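Local coordinates for protein succinate-acetate/proton symporter SatP (Escherichia coli K-12, PDB 5ZUG) that carries acetate, and probably also succinate together with protons, across the bacterial membrane, assembling as a hexameric channel, at residues M17-T22 with M43-G48; N27-Y33 with A155-L160; G48-I53 with Y74-L79. All coordinates share one frame; numbering follows the deposited sequence.

Contact 1: residues M17-T22 with M43-G48. With BNG (nonyl beta-D-glucopyranoside), chain G.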
loop_
_atom_site.group_PDB
_atom_site.type_symbol
_atom_site.label_atom_id
_atom_site.label_comp_id
_atom_site.label_asym_id
_atom_site.label_seq_id
_atom_site.Cartn_x
_atom_site.Cartn_y
_atom_site.Cartn_z
ATOM N N MET A 17 4.626 18.628 -12.663
ATOM C CA MET A 17 4.396 19.535 -11.548
ATOM C C MET A 17 5.174 19.103 -10.316
ATOM O O MET A 17 5.843 19.912 -9.662
ATOM C CB MET A 17 2.914 19.607 -11.200
ATOM C CG MET A 17 2.084 20.445 -12.106
ATOM S SD MET A 17 2.767 22.085 -12.420
ATOM C CE MET A 17 3.137 22.741 -10.790
ATOM N N GLY A 18 5.039 17.827 -9.952
ATOM C CA GLY A 18 5.732 17.311 -8.786
ATOM C C GLY A 18 7.224 17.506 -8.891
ATOM O O GLY A 18 7.863 18.028 -7.977
ATOM N N PHE A 19 7.806 17.054 -10.001
ATOM C CA PHE A 19 9.227 17.263 -10.230
ATOM C C PHE A 19 9.591 18.740 -10.176
ATOM O O PHE A 19 10.476 19.145 -9.418
ATOM C CB PHE A 19 9.629 16.681 -11.578
ATOM C CG PHE A 19 10.973 17.137 -12.040
ATOM C CD1 PHE A 19 12.101 16.453 -11.668
ATOM C CD2 PHE A 19 11.109 18.271 -12.831
ATOM C CE1 PHE A 19 13.336 16.875 -12.090
ATOM C CE2 PHE A 19 12.349 18.706 -13.239
ATOM C CZ PHE A 19 13.458 18.000 -12.885
ATOM N N GLY A 20 8.925 19.564 -10.978
ATOM C CA GLY A 20 9.394 20.928 -11.154
ATOM C C GLY A 20 9.321 21.746 -9.879
ATOM O O GLY A 20 10.286 22.414 -9.494
ATOM N N MET A 21 8.155 21.722 -9.225
ATOM C CA MET A 21 7.935 22.472 -7.993
ATOM C C MET A 21 8.937 22.056 -6.901
ATOM O O MET A 21 9.488 22.905 -6.182
ATOM C CB MET A 21 6.474 22.272 -7.571
ATOM C CG MET A 21 5.929 23.335 -6.672
ATOM S SD MET A 21 4.221 23.114 -6.131
ATOM C CE MET A 21 3.249 23.593 -7.518
ATOM N N THR A 22 9.190 20.752 -6.763
ATOM C CA THR A 22 10.175 20.265 -5.803
ATOM C C THR A 22 11.595 20.687 -6.173
ATOM O O THR A 22 12.427 20.914 -5.286
ATOM C CB THR A 22 10.080 18.744 -5.700
ATOM O OG1 THR A 22 8.750 18.390 -5.318
ATOM C CG2 THR A 22 11.051 18.213 -4.686
ATOM N N MET A 43 7.972 17.966 0.278
ATOM C CA MET A 43 7.729 17.957 -1.159
ATOM C C MET A 43 8.430 16.788 -1.821
ATOM O O MET A 43 7.857 16.120 -2.688
ATOM C CB MET A 43 8.171 19.284 -1.768
ATOM C CG MET A 43 7.215 20.398 -1.453
ATOM S SD MET A 43 5.642 20.225 -2.317
ATOM C CE MET A 43 6.056 20.911 -3.900
ATOM N N GLY A 44 9.667 16.517 -1.414
ATOM C CA GLY A 44 10.401 15.407 -1.996
ATOM C C GLY A 44 9.756 14.059 -1.754
ATOM O O GLY A 44 9.877 13.159 -2.579
ATOM N N ILE A 45 9.060 13.902 -0.629
ATOM C CA ILE A 45 8.398 12.639 -0.337
ATOM C C ILE A 45 7.158 12.479 -1.203
ATOM O O ILE A 45 7.018 11.494 -1.931
ATOM C CB ILE A 45 8.060 12.540 1.165
ATOM C CG1 ILE A 45 9.343 12.428 2.006
ATOM C CG2 ILE A 45 7.154 11.354 1.416
ATOM C CD1 ILE A 45 9.190 12.669 3.496
ATOM N N PHE A 46 6.252 13.459 -1.165
ATOM C CA PHE A 46 4.886 13.250 -1.638
ATOM C C PHE A 46 4.616 13.735 -3.051
ATOM O O PHE A 46 3.792 13.130 -3.737
ATOM C CB PHE A 46 3.875 13.901 -0.691
ATOM C CG PHE A 46 3.872 13.292 0.685
ATOM C CD1 PHE A 46 3.225 12.089 0.926
ATOM C CD2 PHE A 46 4.537 13.924 1.747
ATOM C CE1 PHE A 46 3.243 11.535 2.192
ATOM C CE2 PHE A 46 4.550 13.368 2.997
ATOM C CZ PHE A 46 3.907 12.178 3.225
ATOM N N TYR A 47 5.268 14.794 -3.508
ATOM C CA TYR A 47 4.971 15.380 -4.807
ATOM C C TYR A 47 6.043 15.084 -5.845
ATOM O O TYR A 47 5.731 14.627 -6.945
ATOM C CB TYR A 47 4.797 16.900 -4.661
ATOM C CG TYR A 47 3.944 17.553 -5.723
ATOM C CD1 TYR A 47 2.818 16.906 -6.241
ATOM C CD2 TYR A 47 4.213 18.833 -6.156
ATOM C CE1 TYR A 47 2.033 17.498 -7.167
ATOM C CE2 TYR A 47 3.423 19.427 -7.096
ATOM C CZ TYR A 47 2.328 18.760 -7.596
ATOM O OH TYR A 47 1.522 19.372 -8.533
ATOM N N GLY A 48 7.299 15.393 -5.531
ATOM C CA GLY A 48 8.392 15.032 -6.400
ATOM C C GLY A 48 8.726 13.561 -6.346
ATOM O O GLY A 48 9.349 13.040 -7.284
HETATM C C1 BNG G . 4.921 12.817 -23.072
HETATM C C2 BNG G . 4.033 13.908 -23.641
HETATM C C3 BNG G . 3.112 13.244 -24.549
HETATM C C4 BNG G . 3.903 12.948 -25.762
HETATM C C5 BNG G . 5.004 11.925 -25.449
HETATM C C6 BNG G . 6.349 12.386 -25.844
HETATM C "C1'" BNG G . 6.793 12.409 -21.905
HETATM C "C2'" BNG G . 6.927 13.129 -20.565
HETATM C "C3'" BNG G . 8.187 12.646 -19.862
HETATM C "C4'" BNG G . 8.793 13.844 -19.093
HETATM C "C5'" BNG G . 9.429 13.326 -17.804
HETATM C "C6'" BNG G . 10.017 14.592 -17.172
HETATM C "C7'" BNG G . 10.162 14.384 -15.670
HETATM C "C8'" BNG G . 11.645 14.608 -15.363
HETATM C "C9'" BNG G . 12.014 16.035 -15.750
HETATM O O1 BNG G . 6.104 13.311 -22.713
HETATM O O2 BNG G . 3.263 14.589 -22.668
HETATM O O3 BNG G . 1.975 14.064 -24.870
HETATM O O4 BNG G . 2.987 12.481 -26.744
HETATM O O5 BNG G . 5.275 11.721 -24.026
HETATM O O6 BNG G . 7.013 12.145 -24.646
#

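Contact 2: residues N27-Y33 with A155-L160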
loop_
_atom_site.group_PDB
_atom_site.type_symbol
_atom_site.label_atom_id
_atom_site.label_comp_id
_atom_site.label_asym_id
_atom_site.label_seq_id
_atom_site.Cartn_x
_atom_site.Cartn_y
_atom_site.Cartn_z
ATOM N N ASN A 27 16.364 24.124 -5.005
ATOM C CA ASN A 27 17.388 25.024 -5.508
ATOM C C ASN A 27 17.289 26.425 -4.936
ATOM O O ASN A 27 18.255 27.182 -5.050
ATOM C CB ASN A 27 17.334 25.056 -7.034
ATOM C CG ASN A 27 17.910 23.807 -7.636
ATOM O OD1 ASN A 27 19.123 23.637 -7.685
ATOM N ND2 ASN A 27 17.044 22.864 -7.973
ATOM N N LEU A 28 16.168 26.794 -4.312
ATOM C CA LEU A 28 16.209 27.990 -3.486
ATOM C C LEU A 28 17.185 27.804 -2.331
ATOM O O LEU A 28 17.769 28.777 -1.833
ATOM C CB LEU A 28 14.814 28.333 -2.982
ATOM C CG LEU A 28 13.915 28.849 -4.114
ATOM C CD1 LEU A 28 12.566 29.218 -3.544
ATOM C CD2 LEU A 28 14.544 30.029 -4.834
ATOM N N HIS A 29 17.396 26.555 -1.916
ATOM C CA HIS A 29 18.446 26.244 -0.960
ATOM C C HIS A 29 19.832 26.197 -1.610
ATOM O O HIS A 29 20.805 26.682 -1.024
ATOM C CB HIS A 29 18.154 24.926 -0.270
ATOM C CG HIS A 29 19.387 24.274 0.256
ATOM N ND1 HIS A 29 19.992 24.667 1.431
ATOM C CD2 HIS A 29 20.154 23.279 -0.250
ATOM C CE1 HIS A 29 21.067 23.926 1.632
ATOM N NE2 HIS A 29 21.183 23.071 0.633
ATOM N N ASN A 30 19.960 25.568 -2.784
ATOM C CA ASN A 30 21.273 25.462 -3.427
ATOM C C ASN A 30 21.840 26.837 -3.756
ATOM O O ASN A 30 23.051 27.065 -3.643
ATOM C CB ASN A 30 21.189 24.645 -4.722
ATOM C CG ASN A 30 21.274 23.151 -4.493
ATOM O OD1 ASN A 30 21.693 22.698 -3.433
ATOM N ND2 ASN A 30 20.908 22.376 -5.506
ATOM N N VAL A 31 20.971 27.760 -4.177
ATOM C CA VAL A 31 21.360 29.146 -4.414
ATOM C C VAL A 31 21.793 29.822 -3.123
ATOM O O VAL A 31 22.648 30.710 -3.139
ATOM C CB VAL A 31 20.206 29.893 -5.116
ATOM C CG1 VAL A 31 20.271 31.374 -4.867
ATOM C CG2 VAL A 31 20.299 29.644 -6.605
ATOM N N GLY A 32 21.205 29.443 -1.996
ATOM C CA GLY A 32 21.608 29.990 -0.713
ATOM C C GLY A 32 20.508 30.733 0.018
ATOM O O GLY A 32 20.737 31.187 1.140
ATOM N N TYR A 33 19.319 30.924 -0.551
ATOM C CA TYR A 33 18.316 31.711 0.153
ATOM C C TYR A 33 17.886 31.067 1.458
ATOM O O TYR A 33 17.606 31.774 2.429
ATOM C CB TYR A 33 17.094 31.939 -0.738
ATOM C CG TYR A 33 17.295 32.939 -1.848
ATOM C CD1 TYR A 33 18.564 33.378 -2.199
ATOM C CD2 TYR A 33 16.206 33.451 -2.545
ATOM C CE1 TYR A 33 18.745 34.302 -3.210
ATOM C CE2 TYR A 33 16.376 34.367 -3.558
ATOM C CZ TYR A 33 17.646 34.786 -3.889
ATOM O OH TYR A 33 17.817 35.701 -4.895
ATOM N N ALA A 155 24.781 25.844 -9.958
ATOM C CA ALA A 155 23.840 24.760 -10.220
ATOM C C ALA A 155 22.451 25.114 -9.709
ATOM O O ALA A 155 21.445 24.714 -10.299
ATOM C CB ALA A 155 24.329 23.464 -9.574
ATOM N N GLY A 156 22.382 25.812 -8.573
ATOM C CA GLY A 156 21.098 26.251 -8.043
ATOM C C GLY A 156 20.288 27.093 -9.013
ATOM O O GLY A 156 19.088 26.870 -9.187
ATOM N N TRP A 157 20.931 28.066 -9.666
ATOM C CA TRP A 157 20.212 28.912 -10.621
ATOM C C TRP A 157 19.775 28.119 -11.856
ATOM O O TRP A 157 18.660 28.305 -12.367
ATOM C CB TRP A 157 21.075 30.112 -11.010
ATOM C CG TRP A 157 21.154 31.058 -9.889
ATOM C CD1 TRP A 157 22.209 31.222 -9.034
ATOM C CD2 TRP A 157 20.109 31.923 -9.417
ATOM N NE1 TRP A 157 21.891 32.156 -8.068
ATOM C CE2 TRP A 157 20.610 32.603 -8.279
ATOM C CE3 TRP A 157 18.808 32.195 -9.847
ATOM C CZ2 TRP A 157 19.846 33.540 -7.563
ATOM C CZ3 TRP A 157 18.050 33.127 -9.134
ATOM C CH2 TRP A 157 18.575 33.787 -8.004
ATOM N N ILE A 158 20.625 27.212 -12.341
ATOM C CA ILE A 158 20.192 26.348 -13.432
ATOM C C ILE A 158 19.015 25.492 -12.988
ATOM O O ILE A 158 18.065 25.277 -13.749
ATOM C CB ILE A 158 21.370 25.492 -13.935
ATOM C CG1 ILE A 158 22.420 26.404 -14.561
ATOM C CG2 ILE A 158 20.895 24.381 -14.894
ATOM C CD1 ILE A 158 23.502 25.692 -15.295
ATOM N N GLY A 159 19.042 25.022 -11.737
ATOM C CA GLY A 159 17.949 24.213 -11.223
ATOM C C GLY A 159 16.644 24.982 -11.109
ATOM O O GLY A 159 15.564 24.417 -11.308
ATOM N N LEU A 160 16.717 26.262 -10.728
ATOM C CA LEU A 160 15.500 27.068 -10.674
ATOM C C LEU A 160 14.857 27.172 -12.053
ATOM O O LEU A 160 13.627 27.086 -12.184
ATOM C CB LEU A 160 15.796 28.459 -10.115
ATOM C CG LEU A 160 16.203 28.503 -8.645
ATOM C CD1 LEU A 160 16.815 29.843 -8.277
ATOM C CD2 LEU A 160 15.033 28.158 -7.744
#

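Contact 3: residues G48-I53 with Y74-L79. With BNG (nonyl beta-D-glucopyranoside), chain G.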
loop_
_atom_site.group_PDB
_atom_site.type_symbol
_atom_site.label_atom_id
_atom_site.label_comp_id
_atom_site.label_asym_id
_atom_site.label_seq_id
_atom_site.Cartn_x
_atom_site.Cartn_y
_atom_site.Cartn_z
ATOM N N GLY A 48 7.299 15.393 -5.531
ATOM C CA GLY A 48 8.392 15.032 -6.400
ATOM C C GLY A 48 8.726 13.561 -6.346
ATOM O O GLY A 48 9.349 13.040 -7.284
ATOM N N GLY A 49 8.315 12.878 -5.274
ATOM C CA GLY A 49 8.539 11.454 -5.182
ATOM C C GLY A 49 7.260 10.695 -5.491
ATOM O O GLY A 49 7.071 10.295 -6.647
ATOM N N ILE A 50 6.329 10.618 -4.527
ATOM C CA ILE A 50 5.149 9.761 -4.680
ATOM C C ILE A 50 4.321 10.150 -5.910
ATOM O O ILE A 50 4.051 9.311 -6.779
ATOM C CB ILE A 50 4.289 9.779 -3.402
ATOM C CG1 ILE A 50 5.064 9.210 -2.189
ATOM C CG2 ILE A 50 2.918 9.136 -3.653
ATOM C CD1 ILE A 50 5.377 7.765 -2.301
ATOM N N ALA A 51 3.878 11.405 -5.994
ATOM C CA ALA A 51 3.001 11.785 -7.095
ATOM C C ALA A 51 3.665 11.544 -8.452
ATOM O O ALA A 51 3.003 11.155 -9.413
ATOM C CB ALA A 51 2.575 13.244 -6.949
ATOM N N GLN A 52 4.977 11.758 -8.546
ATOM C CA GLN A 52 5.670 11.525 -9.808
ATOM C C GLN A 52 5.779 10.041 -10.123
ATOM O O GLN A 52 5.864 9.661 -11.291
ATOM C CB GLN A 52 7.049 12.169 -9.784
ATOM C CG GLN A 52 7.611 12.326 -11.158
ATOM C CD GLN A 52 8.921 13.037 -11.220
ATOM O OE1 GLN A 52 9.336 13.671 -10.274
ATOM N NE2 GLN A 52 9.570 12.963 -12.357
ATOM N N ILE A 53 5.883 9.204 -9.100
ATOM C CA ILE A 53 5.846 7.768 -9.302
ATOM C C ILE A 53 4.470 7.350 -9.792
ATOM O O ILE A 53 4.342 6.439 -10.610
ATOM C CB ILE A 53 6.284 7.047 -8.008
ATOM C CG1 ILE A 53 7.800 7.234 -7.800
ATOM C CG2 ILE A 53 5.900 5.572 -8.026
ATOM C CD1 ILE A 53 8.267 6.872 -6.466
ATOM N N TYR A 74 12.588 9.412 -11.562
ATOM C CA TYR A 74 12.841 10.656 -10.850
ATOM C C TYR A 74 12.012 10.782 -9.586
ATOM O O TYR A 74 12.427 11.485 -8.660
ATOM C CB TYR A 74 12.586 11.854 -11.743
ATOM C CG TYR A 74 13.606 12.002 -12.824
ATOM C CD1 TYR A 74 14.984 12.080 -12.525
ATOM C CD2 TYR A 74 13.202 12.020 -14.158
ATOM C CE1 TYR A 74 15.918 12.222 -13.540
ATOM C CE2 TYR A 74 14.109 12.148 -15.176
ATOM C CZ TYR A 74 15.459 12.246 -14.878
ATOM O OH TYR A 74 16.302 12.359 -15.962
ATOM N N GLY A 75 10.807 10.209 -9.562
ATOM C CA GLY A 75 10.092 10.081 -8.304
ATOM C C GLY A 75 10.868 9.246 -7.310
ATOM O O GLY A 75 10.929 9.569 -6.126
ATOM N N SER A 76 11.485 8.167 -7.785
ATOM C CA SER A 76 12.374 7.372 -6.942
ATOM C C SER A 76 13.620 8.144 -6.521
ATOM O O SER A 76 14.078 7.987 -5.386
ATOM C CB SER A 76 12.773 6.074 -7.650
ATOM O OG SER A 76 11.653 5.234 -7.841
ATOM N N PHE A 77 14.198 8.959 -7.416
ATOM C CA PHE A 77 15.350 9.768 -7.026
ATOM C C PHE A 77 15.010 10.660 -5.843
ATOM O O PHE A 77 15.758 10.725 -4.864
ATOM C CB PHE A 77 15.827 10.647 -8.171
ATOM C CG PHE A 77 16.649 11.828 -7.704
ATOM C CD1 PHE A 77 18.004 11.676 -7.410
ATOM C CD2 PHE A 77 16.073 13.089 -7.545
ATOM C CE1 PHE A 77 18.780 12.759 -6.970
ATOM C CE2 PHE A 77 16.836 14.165 -7.105
ATOM C CZ PHE A 77 18.204 13.993 -6.816
ATOM N N TRP A 78 13.888 11.376 -5.935
ATOM C CA TRP A 78 13.471 12.242 -4.845
ATOM C C TRP A 78 13.265 11.470 -3.550
ATOM O O TRP A 78 13.540 12.004 -2.465
ATOM C CB TRP A 78 12.218 13.004 -5.234
ATOM C CG TRP A 78 12.517 14.173 -6.097
ATOM C CD1 TRP A 78 12.200 14.323 -7.403
ATOM C CD2 TRP A 78 13.270 15.342 -5.730
ATOM N NE1 TRP A 78 12.657 15.534 -7.870
ATOM C CE2 TRP A 78 13.318 16.179 -6.866
ATOM C CE3 TRP A 78 13.880 15.782 -4.530
ATOM C CZ2 TRP A 78 13.949 17.429 -6.855
ATOM C CZ3 TRP A 78 14.507 17.024 -4.519
ATOM C CH2 TRP A 78 14.533 17.835 -5.670
ATOM N N LEU A 79 12.760 10.234 -3.634
ATOM C CA LEU A 79 12.645 9.404 -2.442
ATOM C C LEU A 79 14.019 9.013 -1.903
ATOM O O LEU A 79 14.244 9.050 -0.684
ATOM C CB LEU A 79 11.821 8.152 -2.729
ATOM C CG LEU A 79 10.331 8.394 -2.882
ATOM C CD1 LEU A 79 9.585 7.096 -3.026
ATOM C CD2 LEU A 79 9.854 9.160 -1.683
HETATM C C1 BNG G . 4.921 12.817 -23.072
HETATM C C2 BNG G . 4.033 13.908 -23.641
HETATM C C3 BNG G . 3.112 13.244 -24.549
HETATM C C4 BNG G . 3.903 12.948 -25.762
HETATM C C5 BNG G . 5.004 11.925 -25.449
HETATM C C6 BNG G . 6.349 12.386 -25.844
HETATM C "C1'" BNG G . 6.793 12.409 -21.905
HETATM C "C2'" BNG G . 6.927 13.129 -20.565
HETATM C "C3'" BNG G . 8.187 12.646 -19.862
HETATM C "C4'" BNG G . 8.793 13.844 -19.093
HETATM C "C5'" BNG G . 9.429 13.326 -17.804
HETATM C "C6'" BNG G . 10.017 14.592 -17.172
HETATM C "C7'" BNG G . 10.162 14.384 -15.670
HETATM C "C8'" BNG G . 11.645 14.608 -15.363
HETATM C "C9'" BNG G . 12.014 16.035 -15.750
HETATM O O1 BNG G . 6.104 13.311 -22.713
HETATM O O2 BNG G . 3.263 14.589 -22.668
HETATM O O3 BNG G . 1.975 14.064 -24.870
HETATM O O4 BNG G . 2.987 12.481 -26.744
HETATM O O5 BNG G . 5.275 11.721 -24.026
HETATM O O6 BNG G . 7.013 12.145 -24.646
#

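Contact 1: residues M17-T22 with M43-G48
Tyr47 lays one face of its ring over Gly18, whose CA stands 3.5 Å from the ring centroid and almost on the ring normal, a CH-pi contact within a near-antiparallel pair of transmembrane helices, 12-31 and 38-58, of the GPR1/FUN34/yaaH fold. CG of Tyr47 lies anti to its backbone N (chi1 -155°), which sends the ring across the neighbouring helix as a knob among Met17, Gly18, Met21 and Thr22. Gly18 has no CB to meet Tyr47 O, which instead lies 3.3 Å from Gly18 CA in a CA-H...O contact. At the far end of the ring CZ packs on Met17 CB, and the buried hydroxyl is satisfied by Ser73 of a neighbouring subunit, tying the helix pair to the hexamer interface. Met21 SD approaches the same ring obliquely as a Met-aromatic contact, 3.9 Å from Tyr47 CE2, and also meets the methyl CE of Met43. Thr22 forms the return knob, fitting among Met43, Gly44, Tyr47 and Gly48 with CG2 against the backbone of Gly44. Phe19 turns from this interface to the detergent, with BNG C9' over the centre of one ring face. Gly18 O is gripped twice within its own helix, by the backbone N of Thr22 and by the hydroxyl of the same residue, Thr22 OG1 lying 2.8 Å from Gly18 O.

Contact 2: residues N27-Y33 with A155-L160
Asn27 reaches into helix 149-179 as a knob among Ala155, Gly156, Gly159 and Leu160, where helices 12-31 and 149-179 of this six-helix membrane fold pack nearly antiparallel, with axes 7.7 Å apart. Its CB rests by Gly156 O and Leu160 CD2; CG then lies 3.6 Å from Gly159 CA, and the amide divides, OD1 lying 3.3 Å from Gly156 CA and ND2 beside Gly159 CA. The amide is held within its own helix: ND2 is hydrogen-bonded to Thr23 O, and OD1 accepts Asn30 ND2 at 3.1 Å, a fairly straight bond whose donor stands above the carbonyl plane. The glycines make room: a CB on Gly159 would fall on Asn27 CG, and one on Gly156 would crowd Val31 N. An alanine here is likely to open a gap over Gly156 and Gly159 and leave the Asn30 amide without this acceptor.

One turn on, Val31 takes over. With CG2 placed anti to the carbonyl carbon and CG1 anti to the backbone N (chi1 156°), both methyls meet the indole of Trp157: CG2 sits over the five-membered ring, 3.3 Å from its centroid, while CG1 is nearest CZ2. Leu160 CD1 shares that indole face. Leu160 CD2 meets Leu28 CD2 at 3.5 Å, the two side chains at about a right angle; Leu28 also packs on Val103 of a neighbouring subunit. On the exposed side the Tyr33 hydroxyl comes in at the edge of the indole, in its plane, with OH 3.7 Å from Trp157 CH2.

Contact 3: residues G48-I53 with Y74-L79
Gln52 and Tyr74 cross obliquely, amide and ring planes 33° apart, with the end of the Gln52 chain beside Tyr74 CB and near the plane of the phenol ring at its edge. The Gln52 chain gets there by running extended from a CG set anti to its backbone N (chi1 -162°). The Tyr74 ring leads away from the helix pair toward the nonyl chain of the detergent, CD2 lying 3.3 Å from BNG C8', and its hydroxyl is hydrogen-bonded to Thr112.

Trp78 leaves its backbone toward helix 38-58, its CB and CD1 lying by Gly48, whose carbonyl O approaches the indole obliquely, 3.1 Å from Trp78 CD1; beyond, the indole packs on Thr22, Thr23 and Leu26 of helix 12-31. On the other flank Ile53 and Leu79 meet at a slant, each by its CD1, 3.7 Å apart, while Ile53 CD1 lies against the carbonyl carbon of Gly75 as well. This flank faces a second neighbouring subunit, where Phe54 packs on Ile53 and Phe46 on Leu79.

Between the flanks the backbones themselves touch, Gly49 and Gly75 bringing their CA atoms to 3.7 Å in a near-antiparallel glycine-mediated helix pair. Two CA-H...O contacts accompany this approach: Gly75 CA to Gly48 O, 3.2 Å and nearly straight at 168°, and Gly49 CA to Gly75 O, more bent. The contact thus joins backbone to backbone through weak CA-H...O contacts and apolar methyls, which suggests that close fit rather than strong polar bonding holds this pair.

Contacts 1 and 3 are buried and adjoin, their centres about 7 Å apart, sharing Gly48 on helix 38-58, which thus packs on helix 12-31 through one and on helix 65-86 through the other. Both also touch the detergent chain, Phe19 from contact 1, Gln52 and Tyr74 from contact 3. Contact 2 lies about 15 Å from contact 1 between centres and uses helix 12-31 again, now against helix 149-179 and partly exposed. Glycines lie at the close approach in all three, but the fillings differ: a phenol ring and methionines in contact 1, an asparagine amide and an indole in contact 2, largely glycine backbone flanked by Ile53, Leu79 and Trp78 in contact 3.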